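Side-chain contacts in UDP-N-acetylglucosamine 4,6-dehydratase (Vibrio fischeri, PDB 3PVZ), which binds NAD and probably acts as a lyase that dehydrates UDP-N-acetylglucosamine: residues I361-M364 against K365-R368; E373-V376 against Q377-I381. All coordinates share one frame; numbering follows the deposited sequence.

Contact 1. Residues I361-M364 against K365-R368; sequences IGQM and KTDR
The amide of Gln363 and the carboxylate of Asp367, one helical turn apart, meet with their planes 37° apart. Asp367 OD1 lies almost exactly in the plane of the amide and takes a nearly straight hydrogen bond of 2.9 Å from Gln363 NE2. On the carboxylate the same bond arrives on the syn side of OD1 but well out of plane. Gln363 reaches this position because CG stands anti to the backbone N (chi1 -167°) and the chain then bends at chi2 (69°), turning the amide along the helix. There Gln363 NE2 also passes Thr366 CG2 at 3.7 Å, so the Thr366 methyl lies beside the amide nitrogen.

Thr366 shows how a helix can satisfy a side-chain hydroxyl with its own backbone. With Thr366 OG1 anti to its own carbonyl carbon, this hydroxyl turns back and donates to Gly362 O at 3.1 Å. Thr366 N donates to Gly362 O as well, at 3.0 Å and from the opposite face of the carbonyl plane, and two donors thus grip one acceptor. On another side of the helix, the extended chain of Lys365 crosses Ile361, and Lys365 CE touches Ile361 CG2 at 3.8 Å; Lys365 NZ goes on to a salt bridge with Asp139. The helix ends just beyond, where Arg368 takes a positive phi and its NH1 donates to Lys365 O.

The contact forms the last turns of helix 351-367. Ile361 and selenomethionine Met364 face helices 131-154 and 372-382, while Arg368 packs on Ile101 of the second subunit.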
loop_
_atom_site.group_PDB
_atom_site.type_symbol
_atom_site.label_atom_id
_atom_site.label_comp_id
_atom_site.label_asym_id
_atom_site.label_seq_id
_atom_site.Cartn_x
_atom_site.Cartn_y
_atom_site.Cartn_z
ATOM N N ILE A 361 22.867 -8.240 7.153
ATOM C CA ILE A 361 21.896 -7.358 6.501
ATOM C C ILE A 361 22.354 -5.902 6.617
ATOM O O ILE A 361 22.359 -5.186 5.608
ATOM C CB ILE A 361 20.470 -7.504 7.045
ATOM C CG1 ILE A 361 19.871 -8.853 6.645
ATOM C CG2 ILE A 361 19.574 -6.388 6.492
ATOM C CD1 ILE A 361 19.368 -8.903 5.202
ATOM N N GLY A 362 22.746 -5.479 7.826
ATOM C CA GLY A 362 23.256 -4.116 8.070
ATOM C C GLY A 362 24.396 -3.734 7.103
ATOM O O GLY A 362 24.425 -2.614 6.605
ATOM N N GLN A 363 25.298 -4.685 6.829
ATOM C CA GLN A 363 26.451 -4.453 5.950
ATOM C C GLN A 363 26.044 -4.397 4.486
ATOM O O GLN A 363 26.640 -3.671 3.715
ATOM C CB GLN A 363 27.562 -5.513 6.142
ATOM C CG GLN A 363 28.938 -5.139 5.478
ATOM C CD GLN A 363 29.673 -3.948 6.170
ATOM O OE1 GLN A 363 29.965 -3.998 7.374
ATOM N NE2 GLN A 363 29.969 -2.886 5.402
HETATM N N MSE A 364 25.055 -5.174 4.074
HETATM C CA MSE A 364 24.536 -4.994 2.739
HETATM C C MSE A 364 24.002 -3.563 2.603
HETATM O O MSE A 364 24.227 -2.906 1.607
HETATM C CB MSE A 364 23.437 -6.004 2.441
HETATM C CG MSE A 364 23.929 -7.421 2.206
HETATM SE SE MSE A 364 22.427 -8.624 1.878
HETATM C CE MSE A 364 22.939 -10.053 3.128
ATOM N N LYS A 365 23.298 -3.080 3.614
ATOM C CA LYS A 365 22.751 -1.720 3.575
ATOM C C LYS A 365 23.828 -0.628 3.584
ATOM O O LYS A 365 23.620 0.450 3.048
ATOM C CB LYS A 365 21.805 -1.495 4.733
ATOM C CG LYS A 365 20.483 -2.236 4.589
ATOM C CD LYS A 365 19.655 -2.001 5.778
ATOM C CE LYS A 365 18.416 -2.880 5.800
ATOM N NZ LYS A 365 17.488 -2.521 6.947
ATOM N N THR A 366 24.961 -0.916 4.202
ATOM C CA THR A 366 26.057 0.026 4.297
ATOM C C THR A 366 26.725 0.101 2.951
ATOM O O THR A 366 27.012 1.190 2.469
ATOM C CB THR A 366 27.062 -0.403 5.370
ATOM O OG1 THR A 366 26.460 -0.227 6.657
ATOM C CG2 THR A 366 28.367 0.415 5.292
ATOM N N ASP A 367 26.925 -1.060 2.332
ATOM C CA ASP A 367 27.554 -1.144 1.030
ATOM C C ASP A 367 26.706 -0.523 -0.089
ATOM O O ASP A 367 27.213 -0.248 -1.182
ATOM C CB ASP A 367 27.890 -2.608 0.703
ATOM C CG ASP A 367 28.818 -3.253 1.746
ATOM O OD1 ASP A 367 29.436 -2.516 2.542
ATOM O OD2 ASP A 367 28.913 -4.499 1.780
ATOM N N ARG A 368 25.431 -0.289 0.198
ATOM C CA ARG A 368 24.463 0.291 -0.737
ATOM C C ARG A 368 24.278 -0.592 -1.944
ATOM O O ARG A 368 23.785 -0.141 -2.976
ATOM C CB ARG A 368 24.827 1.719 -1.200
ATOM C CG ARG A 368 25.283 2.737 -0.142
ATOM C CD ARG A 368 24.420 2.805 1.070
ATOM N NE ARG A 368 23.563 3.994 1.158
ATOM C CZ ARG A 368 22.849 4.300 2.248
ATOM N NH1 ARG A 368 22.929 3.519 3.326
ATOM N NH2 ARG A 368 22.077 5.394 2.282
#

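Contact 2. Residues E373-V376 against Q377-I381; sequences EEIV and QLFFI
Glu373 meets the aliphatic part of Gln377 through its backbone: Glu373 O accepts from Gln377 N at 3.0 Å, and Gln377 CG lies 3.1 Å from the same oxygen. Glu374 continues the pattern by accepting from Leu378 N, and Glu374 N is hydrogen-bonded to Thr371 OG1, just before the helix. Ile375 brings in the first hydrophobic pair. Its CG2 methyl touches Phe379 CE1 at 3.5 Å, the two side chains lying side by side and pointing the same way, while Ile375 O receives Phe379 N at 2.8 Å in a nearly linear bond.

Val376 supplies the second pair. Here CG1 stands anti to the backbone N (chi1 174°), which carries this methyl along the helix and over one face of the Phe380 ring. Val376 CG1 sits 3.8 Å from the centroid of the Phe380 ring and 26° off the normal, a CH-pi contact displaced toward the rim, and Phe380 CZ is the ring atom nearest to Val376 CG1, at 3.4 Å. Because Phe380 N also bonds to Val376 O, backbone and side chain link the same i and i+4 residues.

Within helix 372-382, Ile375 and Phe379 are buried against Ile138 of helix 131-154. Val376 and Phe379 both touch Met174 of helix 174-189, with Phe379 also on Ala177 and Ile181. Leu378 packs on Phe357 and Met364 of helix 351-367, whereas Phe380 is exposed.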
loop_
_atom_site.group_PDB
_atom_site.type_symbol
_atom_site.label_atom_id
_atom_site.label_comp_id
_atom_site.label_asym_id
_atom_site.label_seq_id
_atom_site.Cartn_x
_atom_site.Cartn_y
_atom_site.Cartn_z
ATOM N N GLU A 373 21.121 -13.321 -4.584
ATOM C CA GLU A 373 21.717 -14.585 -4.193
ATOM C C GLU A 373 22.516 -14.478 -2.901
ATOM O O GLU A 373 22.674 -15.451 -2.196
ATOM C CB GLU A 373 22.570 -15.139 -5.350
ATOM C CG GLU A 373 21.700 -15.725 -6.484
ATOM C CD GLU A 373 21.003 -17.044 -6.080
ATOM O OE1 GLU A 373 21.736 -18.013 -5.744
ATOM O OE2 GLU A 373 19.735 -17.104 -6.088
ATOM N N GLU A 374 23.014 -13.290 -2.590
ATOM C CA GLU A 374 23.615 -13.036 -1.287
ATOM C C GLU A 374 22.588 -13.210 -0.152
ATOM O O GLU A 374 22.902 -13.768 0.905
ATOM C CB GLU A 374 24.130 -11.607 -1.265
ATOM C CG GLU A 374 25.316 -11.355 -0.383
ATOM C CD GLU A 374 25.712 -9.902 -0.398
ATOM O OE1 GLU A 374 25.249 -9.166 -1.307
ATOM O OE2 GLU A 374 26.464 -9.495 0.521
ATOM N N ILE A 375 21.367 -12.723 -0.374
ATOM C CA ILE A 375 20.307 -12.844 0.635
ATOM C C ILE A 375 19.889 -14.313 0.780
ATOM O O ILE A 375 19.814 -14.834 1.899
ATOM C CB ILE A 375 19.062 -11.974 0.311
ATOM C CG1 ILE A 375 19.453 -10.513 0.042
ATOM C CG2 ILE A 375 18.049 -12.032 1.474
ATOM C CD1 ILE A 375 18.283 -9.559 -0.025
ATOM N N VAL A 376 19.672 -14.984 -0.359
ATOM C CA VAL A 376 19.363 -16.420 -0.377
ATOM C C VAL A 376 20.405 -17.214 0.390
ATOM O O VAL A 376 20.062 -18.097 1.166
ATOM C CB VAL A 376 19.252 -16.997 -1.795
ATOM C CG1 VAL A 376 19.083 -18.519 -1.738
ATOM C CG2 VAL A 376 18.081 -16.365 -2.547
ATOM N N GLN A 377 21.673 -16.887 0.204
ATOM C CA GLN A 377 22.733 -17.594 0.920
ATOM C C GLN A 377 22.659 -17.378 2.424
ATOM O O GLN A 377 22.863 -18.297 3.205
ATOM C CB GLN A 377 24.101 -17.181 0.401
ATOM C CG GLN A 377 24.407 -17.750 -0.966
ATOM C CD GLN A 377 24.367 -19.281 -0.993
ATOM O OE1 GLN A 377 25.017 -19.952 -0.181
ATOM N NE2 GLN A 377 23.584 -19.834 -1.918
ATOM N N LEU A 378 22.375 -16.156 2.835
ATOM C CA LEU A 378 22.147 -15.888 4.232
ATOM C C LEU A 378 20.912 -16.666 4.738
ATOM O O LEU A 378 20.947 -17.253 5.806
ATOM C CB LEU A 378 21.985 -14.387 4.437
ATOM C CG LEU A 378 21.595 -13.875 5.806
ATOM C CD1 LEU A 378 22.692 -14.197 6.804
ATOM C CD2 LEU A 378 21.360 -12.379 5.654
ATOM N N PHE A 379 19.841 -16.686 3.956
ATOM C CA PHE A 379 18.662 -17.465 4.327
ATOM C C PHE A 379 18.978 -18.960 4.469
ATOM O O PHE A 379 18.385 -19.624 5.300
ATOM C CB PHE A 379 17.498 -17.279 3.334
ATOM C CG PHE A 379 16.663 -16.037 3.567
ATOM C CD1 PHE A 379 17.232 -14.830 3.965
ATOM C CD2 PHE A 379 15.310 -16.066 3.336
ATOM C CE1 PHE A 379 16.450 -13.700 4.138
ATOM C CE2 PHE A 379 14.534 -14.934 3.512
ATOM C CZ PHE A 379 15.111 -13.756 3.907
ATOM N N PHE A 380 19.893 -19.501 3.668
ATOM C CA PHE A 380 20.261 -20.918 3.833
ATOM C C PHE A 380 20.966 -21.168 5.174
ATOM O O PHE A 380 20.763 -22.210 5.803
ATOM C CB PHE A 380 21.131 -21.427 2.679
ATOM C CG PHE A 380 20.402 -21.570 1.353
ATOM C CD1 PHE A 380 19.011 -21.606 1.278
ATOM C CD2 PHE A 380 21.133 -21.687 0.164
ATOM C CE1 PHE A 380 18.362 -21.741 0.040
ATOM C CE2 PHE A 380 20.485 -21.823 -1.072
ATOM C CZ PHE A 380 19.095 -21.858 -1.124
ATOM N N ILE A 381 21.771 -20.214 5.629
ATOM C CA ILE A 381 22.436 -20.349 6.936
ATOM C C ILE A 381 21.402 -20.224 8.051
ATOM O O ILE A 381 21.409 -20.997 8.995
ATOM C CB ILE A 381 23.612 -19.349 7.098
ATOM C CG1 ILE A 381 24.807 -19.843 6.252
ATOM C CG2 ILE A 381 23.981 -19.206 8.558
ATOM C CD1 ILE A 381 25.948 -18.822 6.028
#

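How the contacts relate
Contacts 1 and 2 belong to successive helices, 351-367 and 372-382, and illustrate how i to i+4 pairing changes with its setting. Each combines a buried side with an exposed one. At 361-368 the exposed side is polar, built from an amide, a carboxylate and a hydroxyl near the helix end; at 373-381 the side-chain pairing is apolar throughout, even where an aromatic ring is exposed. The buried sides meet each other: Met364 CE packs on Leu378 CD2 at 3.8 Å, and Met364 SE approaches Ile375 CG1. Both also rest on helix 131-154, but only contact 1 touches the second subunit.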